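Local coordinates for osmolarity sensor protein EnvZ (Escherichia coli, PDB 5XGA) that senses changes in medium osmolarity as a membrane-bound histidine kinase, its periplasmic domain probably serving as the input module, at residues E20-M23 and L24-D27; F43-E46 and I47-L51. All coordinates share one frame; numbering follows the deposited sequence.

Interaction 1: E20-M23 and L24-D27. With CPS (3-[(3-cholamidopropyl)dimethylammonio]-1-propanesulfonate), chain B.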
# COMPACT_ATOMS: atom_id res chain seq x y z
N GLU A 20 -4.51 -5.69 -1.41
CA GLU A 20 -5.54 -4.72 -1.76
C GLU A 20 -5.07 -3.75 -2.83
O GLU A 20 -5.82 -3.43 -3.74
CB GLU A 20 -6.03 -3.96 -0.51
CG GLU A 20 -6.52 -4.90 0.58
CD GLU A 20 -7.43 -4.23 1.60
OE1 GLU A 20 -7.73 -3.03 1.45
OE2 GLU A 20 -7.85 -4.91 2.56
N VAL A 21 -3.83 -3.26 -2.74
CA VAL A 21 -3.32 -2.39 -3.79
C VAL A 21 -3.24 -3.13 -5.13
O VAL A 21 -3.47 -2.54 -6.19
CB VAL A 21 -1.95 -1.84 -3.44
CG1 VAL A 21 -1.32 -1.18 -4.67
CG2 VAL A 21 -2.09 -0.83 -2.31
N ARG A 22 -2.95 -4.42 -5.07
CA ARG A 22 -2.91 -5.23 -6.28
C ARG A 22 -4.28 -5.19 -6.97
O ARG A 22 -4.38 -5.07 -8.19
CB ARG A 22 -2.50 -6.66 -5.94
CG ARG A 22 -2.19 -7.51 -7.15
CD ARG A 22 -1.82 -8.91 -6.75
NE ARG A 22 -1.99 -9.82 -7.87
CZ ARG A 22 -2.13 -11.14 -7.75
NH1 ARG A 22 -2.10 -11.70 -6.55
NH2 ARG A 22 -2.30 -11.89 -8.83
N MET A 23 -5.34 -5.25 -6.17
CA MET A 23 -6.70 -5.16 -6.69
C MET A 23 -7.04 -3.75 -7.16
O MET A 23 -7.75 -3.59 -8.15
CB MET A 23 -7.71 -5.63 -5.62
CG MET A 23 -7.96 -7.13 -5.59
SD MET A 23 -9.05 -7.60 -4.20
CE MET A 23 -7.92 -7.40 -2.83
N LEU A 24 -6.54 -2.73 -6.46
CA LEU A 24 -6.72 -1.36 -6.91
C LEU A 24 -6.23 -1.20 -8.32
O LEU A 24 -6.78 -0.43 -9.11
CB LEU A 24 -5.96 -0.38 -6.03
CG LEU A 24 -6.70 0.18 -4.84
CD1 LEU A 24 -5.78 1.19 -4.20
CD2 LEU A 24 -8.02 0.80 -5.34
N MET A 25 -5.17 -1.94 -8.61
CA MET A 25 -4.38 -1.73 -9.81
C MET A 25 -4.99 -2.30 -11.07
O MET A 25 -4.52 -1.99 -12.16
CB MET A 25 -2.99 -2.33 -9.61
CG MET A 25 -2.07 -1.42 -8.84
SD MET A 25 -0.40 -2.10 -8.69
CE MET A 25 -0.76 -3.84 -8.74
N THR A 26 -6.02 -3.13 -10.95
CA THR A 26 -6.49 -3.82 -12.14
C THR A 26 -7.97 -4.18 -12.07
O THR A 26 -8.56 -4.21 -10.99
CB THR A 26 -5.65 -5.11 -12.36
OG1 THR A 26 -5.99 -5.71 -13.62
CG2 THR A 26 -5.90 -6.10 -11.23
N ASP A 27 -8.57 -4.46 -13.22
CA ASP A 27 -9.94 -4.94 -13.26
C ASP A 27 -9.98 -6.47 -13.33
O ASP A 27 -11.05 -7.08 -13.22
CB ASP A 27 -10.71 -4.31 -14.43
CG ASP A 27 -10.07 -4.63 -15.78
OD1 ASP A 27 -8.92 -5.10 -15.81
OD2 ASP A 27 -10.73 -4.40 -16.82
C1 CPS B . -1.54 2.43 -6.90
C2 CPS B . -2.35 3.63 -7.33
C3 CPS B . -3.39 2.26 -9.21
C4 CPS B . -3.78 2.21 -10.67
C5 CPS B . -4.61 3.39 -11.06
C6 CPS B . -3.85 4.63 -10.68
C7 CPS B . -4.60 5.79 -11.28
C8 CPS B . -5.09 5.18 -12.58
C9 CPS B . -4.77 3.69 -12.54
C10 CPS B . -5.96 3.24 -10.36
C11 CPS B . -3.66 3.56 -6.58
C12 CPS B . -0.13 2.46 -7.47
C13 CPS B . 0.58 3.71 -7.00
C14 CPS B . -0.17 4.91 -7.54
C15 CPS B . -1.59 4.92 -7.01
C16 CPS B . -2.31 6.17 -7.47
C17 CPS B . -2.80 6.09 -8.92
C18 CPS B . -3.53 4.76 -9.20
C19 CPS B . -2.70 3.56 -8.81
C20 CPS B . -5.78 2.86 -13.36
C21 CPS B . -5.70 1.34 -13.19
C22 CPS B . -5.73 3.24 -14.84
C23 CPS B . -6.86 2.73 -15.72
C24 CPS B . -7.08 3.68 -16.89
C25 CPS B . -8.52 5.36 -17.97
C26 CPS B . -9.83 6.15 -17.75
C27 CPS B . -10.12 7.23 -18.81
C28 CPS B . -12.43 6.74 -19.14
C29 CPS B . -11.79 8.16 -17.35
C30 CPS B . -11.53 9.02 -19.55
N1 CPS B . -8.20 4.40 -16.90
N2 CPS B . -11.49 7.78 -18.73
O1 CPS B . -6.26 3.79 -17.80
O2 CPS B . 1.94 3.65 -7.42
O3 CPS B . -1.72 6.34 -9.81
O4 CPS B . -2.60 2.24 -11.43
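E20 O accepts the N-H of L24 at 2.9 Å in a regular i to i+4 helical bond, and beyond it the C-terminal end of helix 10-24 runs out into the loop that leads to strand 28-30. The bonding weakens at once: the N-H of M25 is shared between V21 O, 3.0 Å from M25 N, and R22 O, and both bonds are weak and bent. Over this last turn the M25 side chain folds back along the helix. With CG anti to its own carbonyl carbon (chi1 -81°), the chain passes V21, where SD lies 4.2 Å from V21 CG1, and a bend at chi3 brings CE to 3.6 Å from R22 CA. L83 of helix 73-83 touches V21, R22 and M25. T26 sets CG2 3.6 Å from R22 O, while its hydroxyl is taken by the backbone oxygen of K28. L24 and M25 also line a pocket for the steroid of a bound CHAPS molecule (chain B), which is also hydrogen-bonded to T104 OG1 and S107 OG. M25 O comes within 3.7 Å of the detergent's C21, and the side chains bring carbon to it: L24 CD1 lies 4.0 Å from C11, and M25 CG approaches C3 at 3.9 Å.

Interaction 2: F43-E46 and I47-L51. With CPS (3-[(3-cholamidopropyl)dimethylammonio]-1-propanesulfonate), chain C.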
# COMPACT_ATOMS: atom_id res chain seq x y z
N PHE A 43 -15.53 -2.74 -5.55
CA PHE A 43 -14.53 -3.21 -4.58
C PHE A 43 -13.34 -2.28 -4.55
O PHE A 43 -12.75 -2.00 -3.50
CB PHE A 43 -14.04 -4.63 -4.93
CG PHE A 43 -15.05 -5.70 -4.66
CD1 PHE A 43 -16.29 -5.39 -4.10
CD2 PHE A 43 -14.77 -7.02 -4.96
CE1 PHE A 43 -17.22 -6.39 -3.85
CE2 PHE A 43 -15.70 -8.02 -4.71
CZ PHE A 43 -16.92 -7.70 -4.16
N ARG A 44 -12.97 -1.83 -5.74
CA ARG A 44 -11.79 -0.99 -5.90
C ARG A 44 -12.00 0.38 -5.25
O ARG A 44 -11.12 0.88 -4.56
CB ARG A 44 -11.45 -0.85 -7.38
CG ARG A 44 -10.89 -2.15 -7.97
CD ARG A 44 -9.78 -1.79 -8.97
NE ARG A 44 -10.34 -1.77 -10.30
CZ ARG A 44 -9.75 -1.30 -11.40
NH1 ARG A 44 -8.53 -0.75 -11.39
NH2 ARG A 44 -10.43 -1.38 -12.52
N ARG A 45 -13.18 0.95 -5.48
CA ARG A 45 -13.59 2.17 -4.80
C ARG A 45 -13.57 2.01 -3.29
O ARG A 45 -13.12 2.89 -2.57
CB ARG A 45 -14.98 2.60 -5.26
CG ARG A 45 -14.99 3.32 -6.59
CD ARG A 45 -16.35 3.92 -6.90
NE ARG A 45 -17.38 2.90 -7.08
CZ ARG A 45 -17.71 2.37 -8.25
NH1 ARG A 45 -17.10 2.76 -9.36
NH2 ARG A 45 -18.66 1.44 -8.32
N GLU A 46 -14.06 0.88 -2.79
CA GLU A 46 -14.14 0.69 -1.34
C GLU A 46 -12.76 0.42 -0.72
O GLU A 46 -12.47 0.88 0.39
CB GLU A 46 -15.11 -0.45 -1.01
CG GLU A 46 -15.67 -0.37 0.41
CD GLU A 46 -16.31 0.98 0.71
OE1 GLU A 46 -15.67 1.81 1.40
OE2 GLU A 46 -17.45 1.21 0.26
N ILE A 47 -11.92 -0.33 -1.41
CA ILE A 47 -10.53 -0.54 -0.95
C ILE A 47 -9.79 0.78 -0.79
O ILE A 47 -9.13 1.02 0.23
CB ILE A 47 -9.71 -1.41 -1.93
CG1 ILE A 47 -10.13 -2.88 -1.83
CG2 ILE A 47 -8.21 -1.26 -1.63
CD1 ILE A 47 -9.62 -3.78 -2.99
N TYR A 48 -9.90 1.63 -1.81
CA TYR A 48 -9.27 2.94 -1.78
C TYR A 48 -9.73 3.72 -0.55
O TYR A 48 -8.93 4.24 0.21
CB TYR A 48 -9.57 3.73 -3.05
CG TYR A 48 -8.69 4.97 -3.20
CD1 TYR A 48 -7.46 4.89 -3.84
CD2 TYR A 48 -9.08 6.20 -2.69
CE1 TYR A 48 -6.64 6.00 -3.97
CE2 TYR A 48 -8.27 7.33 -2.82
CZ TYR A 48 -7.05 7.21 -3.46
OH TYR A 48 -6.23 8.31 -3.61
N ARG A 49 -11.04 3.79 -0.33
CA ARG A 49 -11.54 4.52 0.83
C ARG A 49 -11.16 3.89 2.16
O ARG A 49 -10.66 4.56 3.06
CB ARG A 49 -13.05 4.67 0.74
CG ARG A 49 -13.49 5.60 -0.36
CD ARG A 49 -14.98 5.91 -0.26
NE ARG A 49 -15.56 6.15 -1.58
CZ ARG A 49 -16.36 5.30 -2.20
NH1 ARG A 49 -16.71 4.15 -1.62
NH2 ARG A 49 -16.83 5.60 -3.40
N GLU A 50 -11.38 2.58 2.28
CA GLU A 50 -11.11 1.89 3.54
C GLU A 50 -9.62 1.94 3.91
O GLU A 50 -9.27 2.00 5.08
CB GLU A 50 -11.58 0.43 3.45
CG GLU A 50 -11.47 -0.34 4.75
CD GLU A 50 -12.32 0.24 5.87
OE1 GLU A 50 -13.40 0.81 5.57
OE2 GLU A 50 -11.92 0.12 7.05
N LEU A 51 -8.73 1.93 2.91
CA LEU A 51 -7.31 2.02 3.25
C LEU A 51 -6.94 3.41 3.74
O LEU A 51 -5.91 3.57 4.39
CB LEU A 51 -6.45 1.67 2.05
CG LEU A 51 -6.33 0.19 1.72
CD1 LEU A 51 -5.58 0.04 0.40
CD2 LEU A 51 -5.59 -0.53 2.82
C1 CPS C . -13.09 4.24 -9.58
C2 CPS C . -11.74 4.03 -8.91
C3 CPS C . -11.59 6.07 -7.32
C4 CPS C . -11.14 7.53 -7.19
C5 CPS C . -9.67 7.76 -7.52
C6 CPS C . -9.13 6.79 -8.53
C7 CPS C . -7.66 7.02 -8.41
C8 CPS C . -7.74 8.49 -8.71
C9 CPS C . -9.17 8.93 -8.37
C10 CPS C . -8.95 7.72 -6.18
C11 CPS C . -11.98 3.44 -7.54
C12 CPS C . -13.75 3.01 -10.20
C13 CPS C . -12.85 2.23 -11.14
C14 CPS C . -11.47 2.85 -11.18
C15 CPS C . -10.94 3.04 -9.77
C16 CPS C . -9.45 3.32 -9.84
C17 CPS C . -9.21 4.81 -9.91
C18 CPS C . -9.61 5.37 -8.56
C19 CPS C . -11.11 5.40 -8.59
C20 CPS C . -9.17 10.38 -7.85
C21 CPS C . -10.49 10.85 -7.23
C22 CPS C . -8.69 11.40 -8.90
C23 CPS C . -7.19 11.67 -8.97
C24 CPS C . -6.85 12.79 -9.96
C25 CPS C . -4.47 12.54 -9.41
C26 CPS C . -3.55 13.53 -8.70
C27 CPS C . -3.07 14.65 -9.62
C28 CPS C . -0.92 13.74 -9.21
C29 CPS C . -1.96 13.39 -11.31
C30 CPS C . -1.24 15.61 -10.81
N1 CPS C . -5.58 13.16 -10.13
N2 CPS C . -1.76 14.36 -10.23
O1 CPS C . -7.70 13.38 -10.61
O2 CPS C . -13.48 2.18 -12.41
O3 CPS C . -10.02 5.39 -10.92
O4 CPS C . -11.98 8.35 -7.96
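One side of helix 41-51 forms a pocket wall for a second CHAPS molecule (chain C), with R45 and Y48, one turn apart, meeting its steroid and R44 and I110 completing the site. Regular i to i+4 bonds carry the helix through here, among them Y48 N to R44 O at 3.1 Å. The Y48 ring turns one face to the angular methyl C10, which sits 3.3 Å above the ring plane, displaced toward the rim and closest to CZ: a CH-pi type of approach. With an alanine here, C10 would probably lose its aromatic support, and a gap would open beside the steroid. R45 packs its aliphatic part on the same molecule, CG lying unusually close to C11 at 3.2 Å. R49 runs alongside R45, the two pointing the same way with guanidinium planes 36° apart, and R45 O lies over one face of the R49 group. E46, its CG anti to the backbone N (chi1 -157°), crosses R49 at about a right angle, and OE2 forms a long salt bridge of 3.6 Å to NH1. Its carboxylate probably offsets some of the repulsion between the paired arginines, whereas the steroid meets an aromatic face, the R45 chain with its NH1, and the R44 guanidinium face under C14.

Overall arrangement
The two contacts lie in series along the chain with centres about 10 Å apart, but they differ in setting. Interaction 1, the end of helix 10-24 and its exit into a loop, is partly buried and made of backbone bonds and apolar side chains; interaction 2, within helix 41-51, lies at the surface and carries charged side chains. The two helices pack together, I47 touching E20, M23 and L24, with L51 also on E20. R44 ties them directly: its NH1 probably donates a hydrogen bond to L24 O, 2.9 Å away, giving an acceptor near the end of helix 10-24 a partner. R44 also belongs to both detergent pockets, linking the site lined by L24 and M25 to that of R45 and Y48.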